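Local coordinates for protein choline kinase (Streptococcus pneumoniae, PDB 4R78) that probably phosphorylates choline with ATP as phosphate donor, using a protein-kinase-like fold that here holds AMP in its nucleotide site, at residues I29-V42 / Y53-K65. Numbering follows the deposited sequence.
Sequences ISSLLSQEEEVLSV and YLAKTTNKQYIVK. With AMP (adenosine monophosphate), chain C.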
ATOM      1  N   ILE A  29      12.117 -20.247  -0.029  1.00 27.74           N
ATOM      2  CA  ILE A  29      12.180 -20.482  -1.473  1.00 28.39           C
ATOM      3  C   ILE A  29      12.628 -21.901  -1.814  1.00 28.89           C
ATOM      4  O   ILE A  29      12.255 -22.438  -2.861  1.00 28.71           O
ATOM      5  CB  ILE A  29      13.052 -19.419  -2.180  1.00 28.42           C
ATOM      6  CG1 ILE A  29      12.271 -18.107  -2.269  1.00 28.52           C
ATOM      7  CG2 ILE A  29      13.482 -19.874  -3.581  1.00 28.71           C
ATOM      8  CD1 ILE A  29      13.083 -16.940  -2.718  1.00 28.79           C
ATOM      9  N   SER A  30      13.410 -22.508  -0.922  1.00 29.47           N
ATOM     10  CA  SER A  30      13.861 -23.892  -1.093  1.00 30.17           C
ATOM     11  C   SER A  30      12.700 -24.865  -1.329  1.00 30.45           C
ATOM     12  O   SER A  30      12.862 -25.873  -2.017  1.00 30.47           O
ATOM     13  CB  SER A  30      14.701 -24.337   0.108  1.00 30.17           C
ATOM     14  OG  SER A  30      15.936 -23.641   0.153  1.00 30.87           O
ATOM     15  N   SER A  31      11.532 -24.541  -0.774  1.00 30.83           N
ATOM     16  CA  SER A  31      10.321 -25.348  -0.950  1.00 31.16           C
ATOM     17  C   SER A  31       9.729 -25.261  -2.363  1.00 31.35           C
ATOM     18  O   SER A  31       8.902 -26.093  -2.746  1.00 31.55           O
ATOM     19  CB  SER A  31       9.263 -24.954   0.087  1.00 31.27           C
ATOM     20  OG  SER A  31       8.714 -23.677  -0.199  1.00 31.49           O
ATOM     21  N   LEU A  32      10.144 -24.251  -3.125  1.00 31.48           N
ATOM     22  CA  LEU A  32       9.666 -24.060  -4.495  1.00 31.64           C
ATOM     23  C   LEU A  32      10.562 -24.742  -5.527  1.00 32.04           C
ATOM     24  O   LEU A  32      10.253 -24.746  -6.722  1.00 32.07           O
ATOM     25  CB  LEU A  32       9.550 -22.567  -4.825  1.00 31.48           C
ATOM     26  CG  LEU A  32       8.495 -21.725  -4.104  1.00 31.03           C
ATOM     27  CD1 LEU A  32       8.756 -20.251  -4.347  1.00 30.34           C
ATOM     28  CD2 LEU A  32       7.082 -22.099  -4.537  1.00 30.95           C
ATOM     29  N   LEU A  33      11.667 -25.318  -5.064  1.00 32.50           N
ATOM     30  CA  LEU A  33      12.659 -25.893  -5.966  1.00 33.07           C
ATOM     31  C   LEU A  33      12.653 -27.416  -5.987  1.00 33.53           C
ATOM     32  O   LEU A  33      12.377 -28.062  -4.976  1.00 33.51           O
ATOM     33  CB  LEU A  33      14.059 -25.378  -5.620  1.00 33.15           C
ATOM     34  CG  LEU A  33      14.272 -23.864  -5.717  1.00 33.28           C
ATOM     35  CD1 LEU A  33      15.672 -23.506  -5.265  1.00 33.34           C
ATOM     36  CD2 LEU A  33      14.011 -23.349  -7.133  1.00 33.68           C
ATOM     37  N   SER A  34      12.961 -27.974  -7.153  1.00 34.05           N
ATOM     38  CA  SER A  34      13.140 -29.413  -7.307  1.00 34.71           C
ATOM     39  C   SER A  34      14.477 -29.852  -6.709  1.00 35.13           C
ATOM     40  O   SER A  34      15.353 -29.019  -6.456  1.00 35.18           O
ATOM     41  CB  SER A  34      13.044 -29.815  -8.783  1.00 34.65           C
ATOM     42  OG  SER A  34      13.773 -28.924  -9.612  1.00 35.01           O
ATOM     43  N   GLN A  35      14.620 -31.160  -6.492  1.00 35.67           N
ATOM     44  CA  GLN A  35      15.805 -31.763  -5.867  1.00 36.21           C
ATOM     45  C   GLN A  35      17.126 -31.246  -6.444  1.00 36.35           C
ATOM     46  O   GLN A  35      18.107 -31.070  -5.717  1.00 36.60           O
ATOM     47  CB  GLN A  35      15.730 -33.290  -5.995  1.00 36.31           C
ATOM     48  CG  GLN A  35      16.740 -34.066  -5.151  1.00 37.15           C
ATOM     49  CD  GLN A  35      16.689 -35.571  -5.391  1.00 37.92           C
ATOM     50  OE1 GLN A  35      15.925 -36.061  -6.227  1.00 38.70           O
ATOM     51  NE2 GLN A  35      17.507 -36.311  -4.652  1.00 38.08           N
ATOM     52  N   GLU A  36      17.130 -31.003  -7.752  1.00 36.48           N
ATOM     53  CA  GLU A  36      18.302 -30.515  -8.482  1.00 36.55           C
ATOM     54  C   GLU A  36      18.647 -29.050  -8.192  1.00 36.33           C
ATOM     55  O   GLU A  36      19.815 -28.715  -7.979  1.00 36.48           O
ATOM     56  CB  GLU A  36      18.085 -30.704  -9.987  1.00 36.70           C
ATOM     57  CG  GLU A  36      16.635 -30.479 -10.431  1.00 37.40           C
ATOM     58  CD  GLU A  36      16.490 -30.150 -11.904  1.00 38.50           C
ATOM     59  OE1 GLU A  36      17.425 -29.565 -12.489  1.00 39.35           O
ATOM     60  OE2 GLU A  36      15.422 -30.463 -12.474  1.00 39.17           O
ATOM     61  N   GLU A  37      17.625 -28.194  -8.181  1.00 35.88           N
ATOM     62  CA  GLU A  37      17.796 -26.739  -8.118  1.00 35.38           C
ATOM     63  C   GLU A  37      18.244 -26.224  -6.749  1.00 34.87           C
ATOM     64  O   GLU A  37      17.989 -26.853  -5.722  1.00 34.87           O
ATOM     65  CB  GLU A  37      16.504 -26.035  -8.549  1.00 35.48           C
ATOM     66  CG  GLU A  37      16.173 -26.185 -10.031  1.00 36.15           C
ATOM     67  CD  GLU A  37      14.740 -25.806 -10.369  1.00 37.16           C
ATOM     68  OE1 GLU A  37      13.860 -25.902  -9.484  1.00 37.99           O
ATOM     69  OE2 GLU A  37      14.491 -25.422 -11.531  1.00 38.15           O
ATOM     70  N   GLU A  38      18.912 -25.070  -6.758  1.00 34.14           N
ATOM     71  CA  GLU A  38      19.435 -24.439  -5.547  1.00 33.46           C
ATOM     72  C   GLU A  38      19.165 -22.935  -5.551  1.00 32.68           C
ATOM     73  O   GLU A  38      19.004 -22.333  -6.612  1.00 32.40           O
ATOM     74  CB  GLU A  38      20.946 -24.666  -5.434  1.00 33.73           C
ATOM     75  CG  GLU A  38      21.375 -26.112  -5.217  1.00 34.64           C
ATOM     76  CD  GLU A  38      22.879 -26.304  -5.335  1.00 35.81           C
ATOM     77  OE1 GLU A  38      23.555 -25.435  -5.933  1.00 36.53           O
ATOM     78  OE2 GLU A  38      23.388 -27.332  -4.835  1.00 36.69           O
ATOM     79  N   VAL A  39      19.119 -22.338  -4.362  1.00 31.82           N
ATOM     80  CA  VAL A  39      19.059 -20.882  -4.233  1.00 31.14           C
ATOM     81  C   VAL A  39      20.475 -20.328  -4.373  1.00 30.58           C
ATOM     82  O   VAL A  39      21.356 -20.635  -3.566  1.00 30.77           O
ATOM     83  CB  VAL A  39      18.444 -20.427  -2.881  1.00 31.04           C
ATOM     84  CG1 VAL A  39      18.394 -18.901  -2.799  1.00 30.96           C
ATOM     85  CG2 VAL A  39      17.050 -21.014  -2.690  1.00 31.28           C
ATOM     86  N   LEU A  40      20.685 -19.519  -5.407  1.00 29.84           N
ATOM     87  CA  LEU A  40      22.006 -18.969  -5.709  1.00 29.15           C
ATOM     88  C   LEU A  40      22.297 -17.704  -4.906  1.00 28.59           C
ATOM     89  O   LEU A  40      23.389 -17.552  -4.353  1.00 28.51           O
ATOM     90  CB  LEU A  40      22.149 -18.690  -7.211  1.00 29.27           C
ATOM     91  CG  LEU A  40      22.028 -19.872  -8.183  1.00 29.67           C
ATOM     92  CD1 LEU A  40      21.836 -19.376  -9.612  1.00 29.96           C
ATOM     93  CD2 LEU A  40      23.228 -20.814  -8.091  1.00 30.16           C
ATOM     94  N   SER A  41      21.317 -16.804  -4.845  1.00 27.75           N
ATOM     95  CA  SER A  41      21.467 -15.537  -4.128  1.00 27.09           C
ATOM     96  C   SER A  41      20.129 -14.930  -3.725  1.00 26.60           C
ATOM     97  O   SER A  41      19.114 -15.132  -4.393  1.00 26.08           O
ATOM     98  CB  SER A  41      22.252 -14.527  -4.972  1.00 27.13           C
ATOM     99  OG  SER A  41      21.647 -14.336  -6.240  1.00 27.56           O
ATOM    100  N   VAL A  42      20.145 -14.200  -2.612  1.00 26.10           N
ATOM    101  CA  VAL A  42      19.029 -13.350  -2.203  1.00 26.01           C
ATOM    102  C   VAL A  42      19.620 -11.973  -1.924  1.00 26.21           C
ATOM    103  O   VAL A  42      20.394 -11.803  -0.979  1.00 26.13           O
ATOM    104  CB  VAL A  42      18.304 -13.882  -0.939  1.00 25.87           C
ATOM    105  CG1 VAL A  42      17.171 -12.942  -0.534  1.00 25.47           C
ATOM    106  CG2 VAL A  42      17.766 -15.291  -1.170  1.00 25.57           C
ATOM    107  N   TYR A  53      13.271  -7.918  -2.167  1.00 16.09           N
ATOM    108  CA  TYR A  53      14.436  -8.737  -2.498  1.00 16.68           C
ATOM    109  C   TYR A  53      14.279  -9.450  -3.831  1.00 16.96           C
ATOM    110  O   TYR A  53      13.167  -9.793  -4.241  1.00 17.02           O
ATOM    111  CB  TYR A  53      14.702  -9.780  -1.401  1.00 16.70           C
ATOM    112  CG  TYR A  53      14.971  -9.176  -0.046  1.00 16.83           C
ATOM    113  CD1 TYR A  53      16.275  -8.964   0.396  1.00 17.91           C
ATOM    114  CD2 TYR A  53      13.921  -8.801   0.788  1.00 17.77           C
ATOM    115  CE1 TYR A  53      16.524  -8.392   1.637  1.00 19.53           C
ATOM    116  CE2 TYR A  53      14.157  -8.233   2.024  1.00 18.46           C
ATOM    117  CZ  TYR A  53      15.458  -8.030   2.444  1.00 19.41           C
ATOM    118  OH  TYR A  53      15.695  -7.460   3.669  1.00 21.35           O
ATOM    119  N   LEU A  54      15.408  -9.667  -4.499  1.00 17.59           N
ATOM    120  CA  LEU A  54      15.453 -10.486  -5.696  1.00 18.33           C
ATOM    121  C   LEU A  54      16.161 -11.791  -5.356  1.00 18.48           C
ATOM    122  O   LEU A  54      17.308 -11.782  -4.911  1.00 18.43           O
ATOM    123  CB  LEU A  54      16.189  -9.756  -6.825  1.00 18.56           C
ATOM    124  CG  LEU A  54      16.465 -10.528  -8.122  1.00 19.50           C
ATOM    125  CD1 LEU A  54      15.169 -10.948  -8.798  1.00 20.94           C
ATOM    126  CD2 LEU A  54      17.307  -9.683  -9.063  1.00 20.15           C
ATOM    127  N   ALA A  55      15.463 -12.904  -5.556  1.00 18.98           N
ATOM    128  CA  ALA A  55      16.022 -14.219  -5.295  1.00 19.73           C
ATOM    129  C   ALA A  55      16.314 -14.928  -6.604  1.00 20.32           C
ATOM    130  O   ALA A  55      15.448 -15.037  -7.468  1.00 20.35           O
ATOM    131  CB  ALA A  55      15.074 -15.035  -4.457  1.00 19.58           C
ATOM    132  N   LYS A  56      17.546 -15.403  -6.743  1.00 21.62           N
ATOM    133  CA  LYS A  56      17.951 -16.126  -7.939  1.00 22.55           C
ATOM    134  C   LYS A  56      18.169 -17.593  -7.616  1.00 22.92           C
ATOM    135  O   LYS A  56      18.859 -17.936  -6.653  1.00 22.88           O
ATOM    136  CB  LYS A  56      19.202 -15.500  -8.560  1.00 22.84           C
ATOM    137  CG  LYS A  56      18.966 -14.108  -9.135  1.00 23.74           C
ATOM    138  CD  LYS A  56      20.214 -13.534  -9.788  1.00 25.48           C
ATOM    139  CE  LYS A  56      19.974 -12.105 -10.254  1.00 26.70           C
ATOM    140  NZ  LYS A  56      21.166 -11.515 -10.918  1.00 28.20           N
ATOM    141  N   THR A  57      17.536 -18.450  -8.410  1.00 23.53           N
ATOM    142  CA  THR A  57      17.703 -19.892  -8.306  1.00 24.20           C
ATOM    143  C   THR A  57      18.257 -20.401  -9.635  1.00 24.50           C
ATOM    144  O   THR A  57      18.400 -19.627 -10.581  1.00 24.77           O
ATOM    145  CB  THR A  57      16.370 -20.610  -7.964  1.00 24.16           C
ATOM    146  OG1 THR A  57      15.483 -20.552  -9.086  1.00 24.74           O
ATOM    147  CG2 THR A  57      15.694 -19.971  -6.748  1.00 24.48           C
ATOM    148  N   THR A  58      18.561 -21.695  -9.703  1.00 24.83           N
ATOM    149  CA  THR A  58      19.140 -22.305 -10.909  1.00 25.24           C
ATOM    150  C   THR A  58      18.446 -21.889 -12.217  1.00 25.28           C
ATOM    151  O   THR A  58      19.104 -21.445 -13.161  1.00 25.66           O
ATOM    152  CB  THR A  58      19.152 -23.847 -10.798  1.00 25.27           C
ATOM    153  OG1 THR A  58      19.795 -24.235  -9.578  1.00 25.57           O
ATOM    154  CG2 THR A  58      19.888 -24.480 -11.980  1.00 25.65           C
ATOM    155  N   ASN A  59      17.124 -22.032 -12.261  1.00 25.35           N
ATOM    156  CA  ASN A  59      16.356 -21.781 -13.483  1.00 25.36           C
ATOM    157  C   ASN A  59      15.334 -20.660 -13.363  1.00 25.05           C
ATOM    158  O   ASN A  59      14.569 -20.406 -14.299  1.00 25.26           O
ATOM    159  CB  ASN A  59      15.628 -23.056 -13.917  1.00 25.53           C
ATOM    160  CG  ASN A  59      16.571 -24.148 -14.368  1.00 25.95           C
ATOM    161  OD1 ASN A  59      16.386 -25.316 -14.022  1.00 27.17           O
ATOM    162  ND2 ASN A  59      17.581 -23.782 -15.152  1.00 26.08           N
ATOM    163  N   LYS A  60      15.317 -19.989 -12.214  1.00 24.67           N
ATOM    164  CA  LYS A  60      14.241 -19.058 -11.914  1.00 24.07           C
ATOM    165  C   LYS A  60      14.687 -17.864 -11.084  1.00 23.18           C
ATOM    166  O   LYS A  60      15.579 -17.972 -10.243  1.00 23.20           O
ATOM    167  CB  LYS A  60      13.120 -19.793 -11.178  1.00 24.27           C
ATOM    168  CG  LYS A  60      11.761 -19.147 -11.319  1.00 25.81           C
ATOM    169  CD  LYS A  60      11.009 -19.714 -12.499  1.00 28.54           C
ATOM    170  CE  LYS A  60       9.790 -18.879 -12.834  1.00 29.88           C
ATOM    171  NZ  LYS A  60       8.916 -18.662 -11.651  1.00 30.94           N
ATOM    172  N   GLN A  61      14.056 -16.724 -11.344  1.00 22.40           N
ATOM    173  CA  GLN A  61      14.202 -15.540 -10.508  1.00 21.57           C
ATOM    174  C   GLN A  61      12.858 -15.249  -9.854  1.00 20.56           C
ATOM    175  O   GLN A  61      11.812 -15.432 -10.478  1.00 20.37           O
ATOM    176  CB  GLN A  61      14.644 -14.339 -11.341  1.00 22.01           C
ATOM    177  CG  GLN A  61      16.006 -14.508 -12.001  1.00 23.58           C
ATOM    178  CD  GLN A  61      16.478 -13.241 -12.684  1.00 25.62           C
ATOM    179  OE1 GLN A  61      16.956 -12.313 -12.034  1.00 27.25           O
ATOM    180  NE2 GLN A  61      16.354 -13.200 -14.006  1.00 27.41           N
ATOM    181  N   TYR A  62      12.894 -14.803  -8.600  1.00 19.27           N
ATOM    182  CA  TYR A  62      11.680 -14.458  -7.866  1.00 18.37           C
ATOM    183  C   TYR A  62      11.802 -13.092  -7.209  1.00 17.79           C
ATOM    184  O   TYR A  62      12.858 -12.740  -6.685  1.00 17.46           O
ATOM    185  CB  TYR A  62      11.395 -15.479  -6.768  1.00 18.14           C
ATOM    186  CG  TYR A  62      11.139 -16.896  -7.222  1.00 17.81           C
ATOM    187  CD1 TYR A  62       9.879 -17.289  -7.671  1.00 17.69           C
ATOM    188  CD2 TYR A  62      12.152 -17.850  -7.171  1.00 17.77           C
ATOM    189  CE1 TYR A  62       9.634 -18.600  -8.071  1.00 18.06           C
ATOM    190  CE2 TYR A  62      11.922 -19.164  -7.569  1.00 18.68           C
ATOM    191  CZ  TYR A  62      10.662 -19.530  -8.017  1.00 18.57           C
ATOM    192  OH  TYR A  62      10.423 -20.825  -8.416  1.00 19.82           O
ATOM    193  N   ILE A  63      10.706 -12.341  -7.234  1.00 17.49           N
ATOM    194  CA  ILE A  63      10.578 -11.104  -6.471  1.00 17.25           C
ATOM    195  C   ILE A  63       9.993 -11.454  -5.105  1.00 16.67           C
ATOM    196  O   ILE A  63       8.970 -12.130  -5.016  1.00 16.83           O
ATOM    197  CB  ILE A  63       9.685 -10.075  -7.221  1.00 17.40           C
ATOM    198  CG1 ILE A  63      10.416  -9.517  -8.455  1.00 18.03           C
ATOM    199  CG2 ILE A  63       9.202  -8.961  -6.285  1.00 18.45           C
ATOM    200  CD1 ILE A  63      11.651  -8.661  -8.152  1.00 19.31           C
ATOM    201  N   VAL A  64      10.662 -11.006  -4.047  1.00 15.89           N
ATOM    202  CA  VAL A  64      10.264 -11.337  -2.684  1.00 15.86           C
ATOM    203  C   VAL A  64       9.916 -10.072  -1.902  1.00 15.57           C
ATOM    204  O   VAL A  64      10.671  -9.094  -1.914  1.00 16.15           O
ATOM    205  CB  VAL A  64      11.368 -12.142  -1.946  1.00 15.66           C
ATOM    206  CG1 VAL A  64      10.914 -12.526  -0.547  1.00 15.99           C
ATOM    207  CG2 VAL A  64      11.745 -13.393  -2.735  1.00 16.06           C
ATOM    208  N   LYS A  65       8.757 -10.082  -1.248  1.00 15.05           N
ATOM    209  CA  LYS A  65       8.436  -9.037  -0.288  1.00 14.94           C
ATOM    210  C   LYS A  65       8.306  -9.627   1.111  1.00 14.49           C
ATOM    211  O   LYS A  65       7.391 -10.403   1.396  1.00 14.36           O
ATOM    212  CB  LYS A  65       7.171  -8.269  -0.677  1.00 14.84           C
ATOM    213  CG  LYS A  65       7.024  -6.975   0.106  1.00 15.68           C
ATOM    214  CD  LYS A  65       5.848  -6.134  -0.359  1.00 18.46           C
ATOM    215  CE  LYS A  65       5.835  -4.799   0.379  1.00 20.62           C
ATOM    216  NZ  LYS A  65       4.710  -3.917  -0.050  1.00 23.37           N
TER
HETATM  217  P   AMP C 302       7.414  -1.316  -3.876  0.20 35.70           P
HETATM  218  O1P AMP C 302       6.738  -1.055  -2.552  0.50 35.91           O
HETATM  219  O2P AMP C 302       8.713  -0.574  -4.070  0.30 35.77           O
HETATM  220  O3P AMP C 302       6.484  -1.270  -5.065  0.30 35.60           O
HETATM  221  O5' AMP C 302       7.859  -2.862  -3.807  0.20 35.33           O
HETATM  222  C5' AMP C 302       7.876  -3.661  -4.989  0.50 34.73           C
HETATM  223  C4' AMP C 302       8.902  -3.110  -5.971  0.50 34.28           C
HETATM  224  O4' AMP C 302       9.658  -4.186  -6.538  0.50 34.22           O
HETATM  225  C3' AMP C 302       8.233  -2.381  -7.126  0.50 33.98           C
HETATM  226  O3' AMP C 302       8.344  -0.962  -6.972  1.00 33.21           O
HETATM  227  C2' AMP C 302       8.952  -2.862  -8.371  0.50 33.91           C
HETATM  228  O2' AMP C 302       9.977  -1.941  -8.744  1.00 33.89           O
HETATM  229  C1' AMP C 302       9.618  -4.166  -7.971  0.50 34.03           C
HETATM  230  N9  AMP C 302       8.841  -5.325  -8.488  1.00 34.04           N
HETATM  231  C8  AMP C 302       7.744  -5.855  -7.915  1.00 33.64           C
HETATM  232  N7  AMP C 302       7.263  -6.908  -8.621  1.00 33.67           N
HETATM  233  C5  AMP C 302       8.073  -7.073  -9.677  1.00 34.14           C
HETATM  234  C6  AMP C 302       8.140  -8.007 -10.824  1.00 33.95           C
HETATM  235  N6  AMP C 302       7.216  -8.987 -10.963  1.00 34.47           N
HETATM  236  N1  AMP C 302       9.148  -7.848 -11.714  1.00 34.10           N
HETATM  237  C2  AMP C 302      10.069  -6.872 -11.579  1.00 34.34           C
HETATM  238  N3  AMP C 302      10.067  -5.987 -10.560  1.00 34.26           N
HETATM  239  C4  AMP C 302       9.114  -6.031  -9.592  1.00 33.93           C
HETATM  240  O   HOH W   1      19.747 -12.299  -6.155  1.00 25.41           O
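Strand 39-42 runs antiparallel to strand 53-57, their axes 4.5 Å apart at 164°, and the register slips by one residue at a classic beta bulge where Leu40 and Ser41 both face Lys56. Lys56 O accepts two backbone bonds there, from Leu40 N at 2.7 Å and from Ser41 N at 3.3 Å. Lys56 N returns a bond to Ser41 O. Beyond the bulge, Thr58 OG1 takes the place of a backbone acceptor. Glu38 N donates to Thr58 OG1 at 3.1 Å, nearly straight at 160°, while Thr58 N donates to Glu38 O.

Ile29, in the last turn of helix 20-30, packs on the sheet face that carries Ala55 and Thr57. With CG1 anti to the carbonyl carbon (chi1 -75°), Ile29 CD1 presses on Ala55 CB at 3.3 Å, tighter than normal contact, and meets Val64 CG2 tip to tip. This leaves Ile29 CG2 to touch Thr57 CG2 at 3.9 Å. Leu33 reaches the same threonine end-on, Leu33 CD2 lying 3.7 Å from Thr57 CB. Leu32 lays CD1 over one face of the Tyr62 ring, and Thr57 CG2 sits at the ring edge. Thr57 OG1 donates to Lys60 O, which also accepts Thr57 N. The helix thus packs on the N-terminal lobe sheet of this kinase fold, whose strand 61-65 points Ile63 away from 29-42, to the adenine of AMP.

On the opposite face Ser41 OG lies along the aliphatic part of Lys56 and shares a water with Leu54 O. Apolar contacts thus seal the helix side, while two N-H groups gripping Lys56 O hold the edge strand despite its slipped register.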